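Local coordinates for protein putative glutathione S-transferase (Sinorhizobium meliloti, PDB 4MDC) that probably transfers glutathione to electrophilic substrates, as a homodimeric member of the glutathione S-transferase family, at residues Ala34-Arg39 / Leu234-Arg239; Arg81-Ala86 / Ser90-Glu95; Thr162-Ile167 / Leu206-Trp211. One frame throughout, in Å; residues are numbered along the deposited sequence.

Interaction 1 of 3, residues Ala34-Arg39 / Leu234-Arg239; sequences ASRFVR and LAERVR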
loop_
_atom_site.group_PDB
_atom_site.type_symbol
_atom_site.label_atom_id
_atom_site.label_comp_id
_atom_site.label_asym_id
_atom_site.label_seq_id
_atom_site.Cartn_x
_atom_site.Cartn_y
_atom_site.Cartn_z
ATOM N N ALA B 34 7.809 1.358 -8.249
ATOM C CA ALA B 34 6.952 2.474 -7.864
ATOM C C ALA B 34 7.506 3.797 -8.468
ATOM O O ALA B 34 6.747 4.648 -8.910
ATOM C CB ALA B 34 6.794 2.562 -6.337
ATOM N N SER B 35 8.835 3.949 -8.497
ATOM C CA SER B 35 9.457 5.084 -9.060
ATOM C C SER B 35 9.215 5.156 -10.567
ATOM O O SER B 35 8.950 6.220 -11.111
ATOM C CB SER B 35 11.004 5.061 -8.810
ATOM O OG SER B 35 11.385 5.182 -7.430
ATOM N N ARG B 36 9.416 4.037 -11.265
ATOM C CA ARG B 36 9.194 3.989 -12.684
ATOM C C ARG B 36 7.750 4.261 -13.048
ATOM O O ARG B 36 7.488 4.898 -14.053
ATOM C CB ARG B 36 9.675 2.650 -13.267
ATOM C CG ARG B 36 11.185 2.517 -13.278
ATOM C CD ARG B 36 11.608 1.287 -14.008
ATOM N NE ARG B 36 13.059 1.362 -14.293
ATOM C CZ ARG B 36 13.641 0.772 -15.301
ATOM N NH1 ARG B 36 13.000 -0.005 -16.147
ATOM N NH2 ARG B 36 14.958 0.993 -15.494
ATOM N N PHE B 37 6.848 3.798 -12.212
ATOM C CA PHE B 37 5.431 4.022 -12.428
ATOM C C PHE B 37 5.119 5.531 -12.427
ATOM O O PHE B 37 4.412 6.013 -13.325
ATOM C CB PHE B 37 4.675 3.314 -11.319
ATOM C CG PHE B 37 3.227 3.697 -11.166
ATOM C CD1 PHE B 37 2.262 3.345 -12.124
ATOM C CD2 PHE B 37 2.821 4.373 -10.061
ATOM C CE1 PHE B 37 0.917 3.651 -11.930
ATOM C CE2 PHE B 37 1.468 4.667 -9.859
ATOM C CZ PHE B 37 0.508 4.314 -10.802
ATOM N N VAL B 38 5.618 6.230 -11.430
ATOM C CA VAL B 38 5.457 7.677 -11.369
ATOM C C VAL B 38 6.099 8.405 -12.528
ATOM O O VAL B 38 5.518 9.281 -13.126
ATOM C CB VAL B 38 5.941 8.217 -10.020
ATOM C CG1 VAL B 38 5.917 9.733 -10.007
ATOM C CG2 VAL B 38 4.990 7.707 -8.938
ATOM N N ARG B 39 7.303 7.992 -12.900
ATOM C CA ARG B 39 7.920 8.567 -14.061
ATOM C C ARG B 39 7.066 8.437 -15.319
ATOM O O ARG B 39 7.020 9.359 -16.153
ATOM C CB ARG B 39 9.312 7.972 -14.295
ATOM C CG ARG B 39 10.339 8.474 -13.300
ATOM C CD ARG B 39 11.580 7.597 -13.314
ATOM N NE ARG B 39 12.346 7.746 -14.539
ATOM C CZ ARG B 39 13.408 7.000 -14.835
ATOM N NH1 ARG B 39 13.770 5.984 -14.041
ATOM N NH2 ARG B 39 14.074 7.231 -15.976
ATOM N N LEU B 234 14.094 2.680 -21.068
ATOM C CA LEU B 234 14.889 1.738 -21.865
ATOM C C LEU B 234 16.323 2.255 -22.068
ATOM O O LEU B 234 17.208 1.436 -22.289
ATOM C CB LEU B 234 14.241 1.483 -23.202
ATOM C CG LEU B 234 12.819 0.858 -23.146
ATOM C CD1 LEU B 234 12.388 0.588 -24.564
ATOM C CD2 LEU B 234 12.755 -0.400 -22.327
ATOM N N ALA B 235 16.506 3.571 -21.956
ATOM C CA ALA B 235 17.845 4.196 -22.143
ATOM C C ALA B 235 18.653 4.150 -20.855
ATOM O O ALA B 235 19.857 4.151 -20.874
ATOM C CB ALA B 235 17.707 5.635 -22.620
ATOM N N GLU B 236 17.931 4.010 -19.742
ATOM C CA GLU B 236 18.472 4.084 -18.389
ATOM C C GLU B 236 19.412 2.914 -18.105
ATOM O O GLU B 236 19.145 1.789 -18.509
ATOM C CB GLU B 236 17.305 3.910 -17.399
ATOM C CG GLU B 236 17.662 4.257 -16.016
ATOM C CD GLU B 236 16.467 4.696 -15.252
ATOM O OE1 GLU B 236 15.622 3.824 -14.900
ATOM O OE2 GLU B 236 16.445 5.915 -15.035
ATOM N N ARG B 237 20.472 3.176 -17.349
ATOM C CA ARG B 237 21.305 2.108 -16.881
ATOM C C ARG B 237 21.528 2.246 -15.385
ATOM O O ARG B 237 21.622 3.355 -14.851
ATOM C CB ARG B 237 22.649 2.108 -17.650
ATOM C CG ARG B 237 22.547 1.768 -19.154
ATOM C CD ARG B 237 22.083 0.336 -19.404
ATOM N NE ARG B 237 21.938 0.025 -20.829
ATOM C CZ ARG B 237 20.838 0.226 -21.562
ATOM N NH1 ARG B 237 19.702 0.709 -21.027
ATOM N NH2 ARG B 237 20.859 -0.098 -22.864
ATOM N N VAL B 238 21.656 1.116 -14.730
ATOM C CA VAL B 238 21.906 1.057 -13.314
ATOM C C VAL B 238 23.388 0.901 -13.087
ATOM O O VAL B 238 24.014 0.017 -13.713
ATOM C CB VAL B 238 21.164 -0.148 -12.715
ATOM C CG1 VAL B 238 21.447 -0.287 -11.234
ATOM C CG2 VAL B 238 19.678 0.012 -12.970
ATOM N N ARG B 239 23.950 1.713 -12.184
ATOM C CA ARG B 239 25.378 1.676 -11.900
ATOM C C ARG B 239 25.814 0.264 -11.513
ATOM O O ARG B 239 25.267 -0.326 -10.618
ATOM C CB ARG B 239 25.721 2.734 -10.815
ATOM C CG ARG B 239 27.199 2.880 -10.503
ATOM C CD ARG B 239 27.522 4.307 -9.988
ATOM N NE ARG B 239 28.809 4.420 -9.316
ATOM C CZ ARG B 239 29.969 4.307 -9.948
ATOM N NH1 ARG B 239 29.981 4.039 -11.245
ATOM N NH2 ARG B 239 31.101 4.433 -9.282
#
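Glu236 OE1 is gripped by two arginines of the helix 33-44, one turn apart on the same side of it. Arg39 NH1 donates to OE1 of Glu236 over 3.0 Å, nearly straight at 158° and on the syn lone pair. The same guanidinium reaches the second oxygen end-on: Arg39 NH1 and NH2 each lie 2.9 Å from Glu236 OE2, NH1 on the syn side and NH2 from above the carboxylate plane. The two planes stand 50° apart, so the grip is end-on but twisted. A bend at chi3 turns the Arg39 guanidinium so that its edge meets the carboxylate. Glu236 is the first residue beyond the helix 231-235, and the salt-bridge network thus joins the first helix of the thioredoxin-like N-terminal domain to the tail of the all-helical C-terminal domain, a domain interface of the glutathione S-transferase fold. Arg36 adds a weaker bond, with NH2 3.0 Å from Glu236 OE1 but bent to 129° and oblique to the guanidinium. Its strongest polar partner is Ser201, whose hydroxyl is hydrogen-bonded to Arg36 NH1, as is that of Tyr247.

Interaction 2 of 3, residues Arg81-Ala86 / Ser90-Glu95; sequences RALCGA and SEYLDE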
loop_
_atom_site.group_PDB
_atom_site.type_symbol
_atom_site.label_atom_id
_atom_site.label_comp_id
_atom_site.label_asym_id
_atom_site.label_seq_id
_atom_site.Cartn_x
_atom_site.Cartn_y
_atom_site.Cartn_z
ATOM N N ARG B 81 5.846 20.514 -0.568
ATOM C CA ARG B 81 5.206 19.478 0.230
ATOM C C ARG B 81 5.559 18.130 -0.336
ATOM O O ARG B 81 5.213 17.851 -1.473
ATOM C CB ARG B 81 3.689 19.692 0.313
ATOM C CG ARG B 81 3.402 20.959 1.105
ATOM C CD ARG B 81 1.961 21.294 1.309
ATOM N NE ARG B 81 1.481 22.426 0.509
ATOM C CZ ARG B 81 0.364 23.117 0.761
ATOM N NH1 ARG B 81 -0.424 22.787 1.784
ATOM N NH2 ARG B 81 0.035 24.140 -0.028
ATOM N N ALA B 82 6.261 17.311 0.436
ATOM C CA ALA B 82 6.683 15.995 -0.036
ATOM C C ALA B 82 5.542 14.995 -0.087
ATOM O O ALA B 82 4.849 14.785 0.884
ATOM C CB ALA B 82 7.805 15.453 0.818
ATOM N N LEU B 83 5.364 14.418 -1.255
ATOM C CA LEU B 83 4.343 13.422 -1.521
ATOM C C LEU B 83 5.082 12.101 -1.677
ATOM O O LEU B 83 5.933 11.939 -2.563
ATOM C CB LEU B 83 3.570 13.779 -2.779
ATOM C CG LEU B 83 2.861 15.129 -2.798
ATOM C CD1 LEU B 83 2.217 15.357 -4.140
ATOM C CD2 LEU B 83 1.832 15.202 -1.696
ATOM N N CYS B 84 4.776 11.161 -0.817
ATOM C CA CYS B 84 5.543 9.917 -0.754
ATOM C C CYS B 84 4.778 8.690 -1.202
ATOM O O CYS B 84 3.669 8.436 -0.715
ATOM C CB CYS B 84 5.998 9.693 0.664
ATOM S SG CYS B 84 7.139 11.020 1.178
ATOM N N GLY B 85 5.393 7.931 -2.105
ATOM C CA GLY B 85 4.872 6.681 -2.569
ATOM C C GLY B 85 4.006 6.805 -3.832
ATOM O O GLY B 85 3.397 7.836 -4.119
ATOM N N ALA B 86 3.855 5.691 -4.505
ATOM C CA ALA B 86 3.190 5.679 -5.783
ATOM C C ALA B 86 1.693 6.016 -5.707
ATOM O O ALA B 86 1.176 6.685 -6.584
ATOM C CB ALA B 86 3.392 4.351 -6.428
ATOM N N SER B 90 0.299 9.334 -7.524
ATOM C CA SER B 90 -0.563 9.116 -8.681
ATOM C C SER B 90 -1.977 9.748 -8.507
ATOM O O SER B 90 -2.554 10.252 -9.477
ATOM C CB SER B 90 -0.622 7.604 -9.030
ATOM O OG SER B 90 -1.281 6.853 -8.025
ATOM N N GLU B 91 -2.490 9.730 -7.292
ATOM C CA GLU B 91 -3.813 10.337 -7.008
ATOM C C GLU B 91 -3.697 11.855 -7.147
ATOM O O GLU B 91 -4.545 12.495 -7.744
ATOM C CB GLU B 91 -4.335 9.946 -5.601
ATOM C CG GLU B 91 -4.595 8.431 -5.445
ATOM C CD GLU B 91 -5.701 7.876 -6.337
ATOM O OE1 GLU B 91 -6.609 8.665 -6.761
ATOM O OE2 GLU B 91 -5.713 6.634 -6.556
ATOM N N TYR B 92 -2.633 12.391 -6.573
ATOM C CA TYR B 92 -2.334 13.831 -6.647
ATOM C C TYR B 92 -2.224 14.313 -8.098
ATOM O O TYR B 92 -2.833 15.335 -8.456
ATOM C CB TYR B 92 -1.048 14.177 -5.884
ATOM C CG TYR B 92 -0.609 15.621 -5.994
ATOM C CD1 TYR B 92 -1.187 16.616 -5.219
ATOM C CD2 TYR B 92 0.365 15.996 -6.935
ATOM C CE1 TYR B 92 -0.804 17.934 -5.324
ATOM C CE2 TYR B 92 0.745 17.319 -7.058
ATOM C CZ TYR B 92 0.164 18.298 -6.260
ATOM O OH TYR B 92 0.525 19.616 -6.320
ATOM N N LEU B 93 -1.481 13.555 -8.912
ATOM C CA LEU B 93 -1.373 13.864 -10.328
ATOM C C LEU B 93 -2.694 13.774 -11.083
ATOM O O LEU B 93 -2.937 14.600 -11.974
ATOM C CB LEU B 93 -0.300 13.025 -11.029
ATOM C CG LEU B 93 1.113 13.311 -10.537
ATOM C CD1 LEU B 93 2.100 12.334 -11.129
ATOM C CD2 LEU B 93 1.555 14.730 -10.805
ATOM N N ASP B 94 -3.578 12.834 -10.739
ATOM C CA ASP B 94 -4.896 12.821 -11.330
ATOM C C ASP B 94 -5.674 14.092 -10.968
ATOM O O ASP B 94 -6.353 14.691 -11.823
ATOM C CB ASP B 94 -5.748 11.602 -10.941
ATOM C CG ASP B 94 -7.025 11.508 -11.767
ATOM O OD1 ASP B 94 -6.959 11.310 -12.998
ATOM O OD2 ASP B 94 -8.146 11.678 -11.188
ATOM N N GLU B 95 -5.560 14.492 -9.714
ATOM C CA GLU B 95 -6.328 15.638 -9.176
ATOM C C GLU B 95 -5.896 17.012 -9.692
ATOM O O GLU B 95 -6.698 17.918 -9.801
ATOM C CB GLU B 95 -6.269 15.637 -7.643
ATOM C CG GLU B 95 -6.972 14.441 -7.054
ATOM C CD GLU B 95 -6.703 14.221 -5.565
ATOM O OE1 GLU B 95 -6.241 15.162 -4.887
ATOM O OE2 GLU B 95 -6.888 13.090 -5.103
#
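Leu83 and Tyr92 supply the apolar part of the contact, with one leucine methyl set over a face of the tyrosine ring. Leu83 CD1 stands 3.5 Å from the centroid of the Tyr92 ring and 20° off its normal, a CH-pi contact displaced toward the CG-CD2 bond, with CD1 3.4 Å from each of Tyr92 CG and CD2. The two side chains cross at about a right angle. With its CG anti to the backbone N (chi1 176°), Tyr92 directs its ring toward the strand 82-84, while its hydroxyl is hydrogen-bonded to Asp77. This strand is an edge of the thioredoxin-like sheet, paired with strand 74-76, and it leads through Gly85, at the N-cap position, into the helix 86-96 that packs against the sheet. Across the dimer interface, Phe112 of the second subunit meets the Tyr92 ring with the planes inclined to each other, and Ala115 of that subunit packs on Leu83.

The polar part lies in the first turn of the helix. Ser90 N donates to Ala86 O over 2.9 Å at 159°, an ordinary helical bond from residue i+4 to residue i. Ser90 OG also sits 2.9 Å from Ala86 O, placed there by a first torsion that sets it between the backbone N and the carbonyl carbon, though Thr87 O is a competing acceptor for its proton.

Interaction 3 of 3, residues Thr162-Ile167 / Leu206-Trp211; sequences TSRSNI and LGEIDW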
loop_
_atom_site.group_PDB
_atom_site.type_symbol
_atom_site.label_atom_id
_atom_site.label_comp_id
_atom_site.label_asym_id
_atom_site.label_seq_id
_atom_site.Cartn_x
_atom_site.Cartn_y
_atom_site.Cartn_z
ATOM N N THR B 162 13.296 -18.201 -3.462
ATOM C CA THR B 162 11.920 -17.939 -3.071
ATOM C C THR B 162 11.335 -16.889 -4.018
ATOM O O THR B 162 10.241 -17.086 -4.555
ATOM C CB THR B 162 11.827 -17.488 -1.604
ATOM O OG1 THR B 162 12.343 -18.516 -0.777
ATOM C CG2 THR B 162 10.364 -17.275 -1.165
ATOM N N SER B 163 12.047 -15.776 -4.193
ATOM C CA SER B 163 11.539 -14.694 -5.026
ATOM C C SER B 163 11.312 -15.131 -6.460
ATOM O O SER B 163 10.291 -14.857 -7.052
ATOM C CB SER B 163 12.515 -13.542 -5.055
ATOM O OG SER B 163 12.796 -13.130 -3.769
ATOM N N ARG B 164 12.288 -15.837 -7.018
ATOM C CA ARG B 164 12.151 -16.403 -8.360
ATOM C C ARG B 164 10.983 -17.365 -8.493
ATOM O O ARG B 164 10.319 -17.376 -9.533
ATOM C CB ARG B 164 13.442 -17.088 -8.814
ATOM C CG ARG B 164 14.506 -16.058 -9.151
ATOM C CD ARG B 164 15.893 -16.632 -9.329
ATOM N NE ARG B 164 16.762 -15.566 -9.809
ATOM C CZ ARG B 164 18.077 -15.583 -9.749
ATOM N NH1 ARG B 164 18.715 -16.616 -9.195
ATOM N NH2 ARG B 164 18.735 -14.566 -10.260
ATOM N N SER B 165 10.779 -18.227 -7.505
ATOM C CA SER B 165 9.682 -19.193 -7.578
ATOM C C SER B 165 8.315 -18.484 -7.607
ATOM O O SER B 165 7.318 -19.097 -8.009
ATOM C CB SER B 165 9.706 -20.175 -6.395
ATOM O OG SER B 165 9.215 -19.552 -5.204
ATOM N N ASN B 166 8.253 -17.222 -7.173
ATOM C CA ASN B 166 6.970 -16.489 -7.149
ATOM C C ASN B 166 6.652 -15.742 -8.455
ATOM O O ASN B 166 5.551 -15.196 -8.623
ATOM C CB ASN B 166 6.959 -15.498 -5.992
ATOM C CG ASN B 166 6.816 -16.179 -4.633
ATOM O OD1 ASN B 166 6.252 -17.241 -4.532
ATOM N ND2 ASN B 166 7.376 -15.577 -3.599
ATOM N N ILE B 167 7.628 -15.683 -9.363
ATOM C CA ILE B 167 7.489 -14.936 -10.590
ATOM C C ILE B 167 6.408 -15.512 -11.468
ATOM O O ILE B 167 5.597 -14.757 -12.013
ATOM C CB ILE B 167 8.798 -14.859 -11.358
ATOM C CG1 ILE B 167 9.751 -13.945 -10.642
ATOM C CG2 ILE B 167 8.601 -14.332 -12.787
ATOM C CD1 ILE B 167 11.158 -14.019 -11.170
ATOM N N LEU B 206 16.896 -7.149 -15.320
ATOM C CA LEU B 206 17.700 -8.167 -14.631
ATOM C C LEU B 206 17.695 -9.564 -15.300
ATOM O O LEU B 206 18.326 -10.477 -14.795
ATOM C CB LEU B 206 17.209 -8.283 -13.181
ATOM C CG LEU B 206 17.515 -7.079 -12.279
ATOM C CD1 LEU B 206 16.743 -7.185 -10.973
ATOM C CD2 LEU B 206 19.013 -6.988 -12.003
ATOM N N GLY B 207 16.925 -9.709 -16.372
ATOM C CA GLY B 207 16.830 -10.964 -17.092
ATOM C C GLY B 207 16.076 -12.058 -16.372
ATOM O O GLY B 207 16.294 -13.225 -16.618
ATOM N N GLU B 208 15.163 -11.671 -15.488
ATOM C CA GLU B 208 14.466 -12.619 -14.633
ATOM C C GLU B 208 13.162 -13.190 -15.230
ATOM O O GLU B 208 12.559 -14.067 -14.628
ATOM C CB GLU B 208 14.159 -11.970 -13.273
ATOM C CG GLU B 208 15.405 -11.520 -12.529
ATOM C CD GLU B 208 16.136 -12.659 -11.815
ATOM O OE1 GLU B 208 15.616 -13.801 -11.732
ATOM O OE2 GLU B 208 17.245 -12.403 -11.322
ATOM N N ILE B 209 12.737 -12.693 -16.375
ATOM C CA ILE B 209 11.491 -13.158 -16.996
ATOM C C ILE B 209 11.776 -14.085 -18.186
ATOM O O ILE B 209 12.495 -13.705 -19.105
ATOM C CB ILE B 209 10.685 -11.980 -17.493
ATOM C CG1 ILE B 209 10.201 -11.207 -16.281
ATOM C CG2 ILE B 209 9.458 -12.393 -18.272
ATOM C CD1 ILE B 209 9.854 -9.819 -16.621
ATOM N N ASP B 210 11.207 -15.276 -18.158
ATOM C CA ASP B 210 11.218 -16.169 -19.319
ATOM C C ASP B 210 10.022 -15.868 -20.190
ATOM O O ASP B 210 8.902 -16.285 -19.928
ATOM C CB ASP B 210 11.190 -17.605 -18.868
ATOM C CG ASP B 210 11.161 -18.593 -20.037
ATOM O OD1 ASP B 210 11.076 -18.221 -21.234
ATOM O OD2 ASP B 210 11.231 -19.753 -19.708
ATOM N N TRP B 211 10.264 -15.078 -21.235
ATOM C CA TRP B 211 9.153 -14.628 -22.071
ATOM C C TRP B 211 8.550 -15.763 -22.897
ATOM O O TRP B 211 7.396 -15.662 -23.313
ATOM C CB TRP B 211 9.578 -13.461 -22.951
ATOM C CG TRP B 211 9.757 -12.178 -22.220
ATOM C CD1 TRP B 211 10.938 -11.564 -21.914
ATOM C CD2 TRP B 211 8.722 -11.356 -21.637
ATOM N NE1 TRP B 211 10.695 -10.383 -21.235
ATOM C CE2 TRP B 211 9.345 -10.237 -21.059
ATOM C CE3 TRP B 211 7.336 -11.443 -21.592
ATOM C CZ2 TRP B 211 8.633 -9.231 -20.426
ATOM C CZ3 TRP B 211 6.605 -10.432 -20.930
ATOM C CH2 TRP B 211 7.261 -9.341 -20.385
#
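The loop after the helix 191-205 runs past Arg164 and Ile167, with the CA atoms of Arg164 and Glu208 7.7 Å apart and those of Ile167 and Ile209 7.8 Å apart. Arg164 and Glu208 then meet in a side-on, two-pronged salt bridge. Arg164 NH2 donates to Glu208 OE2 over 2.8 Å, almost perfectly straight at 175° and in the guanidinium plane. Beside it, Arg164 NE reaches Glu208 OE1 over 2.9 Å, somewhat tilted from that plane. Both oxygens use their syn lone pairs and the two flat groups are nearly coplanar, 26° apart, so the paired bonds limit rotation of either group. The arginine is extended from CG to NE, whereas Glu208 folds at chi2 (-79°) to bring its carboxylate to the NE/NH2 edge of the guanidinium. Glu208 OE2 has a second cationic partner in Arg140 of the helix 111-145, which also bonds to Leu206 O and so ties the loop to that long helix. Next to the salt bridge, Ile167 CD1 packs 4.2 Å from Glu208 CB and 3.7 Å from Glu208 O, and the same side chain also touches Val132 of the long helix. Gly207, with positive phi, closes the preceding helix in a Schellman motif, and the ion pair just beyond links the helix 157-165 to the loop leaving the helix 191-205 in the all-alpha C-terminal domain of a glutathione S-transferase.

In the fold
From the N terminus the chain passes through the helix 33-44, which the tail after the helix 231-235 later meets; interaction 1 closes a loop of almost 200 residues and holds the other two inside it. Of the two nested contacts, interaction 2 comes first, a short strand-to-helix turn at the edge of the N-terminal domain and the dimer interface. Interaction 3 follows in series, closing a loop wholly within the C-terminal helices. Interactions 1 and 2 touch directly, Phe37 packing on Ala86 and Ser90, so two helices on the sheet are joined. Interaction 3 stands apart, its centre about 30 Å from that of interaction 2, on the opposite side of the chain's centre.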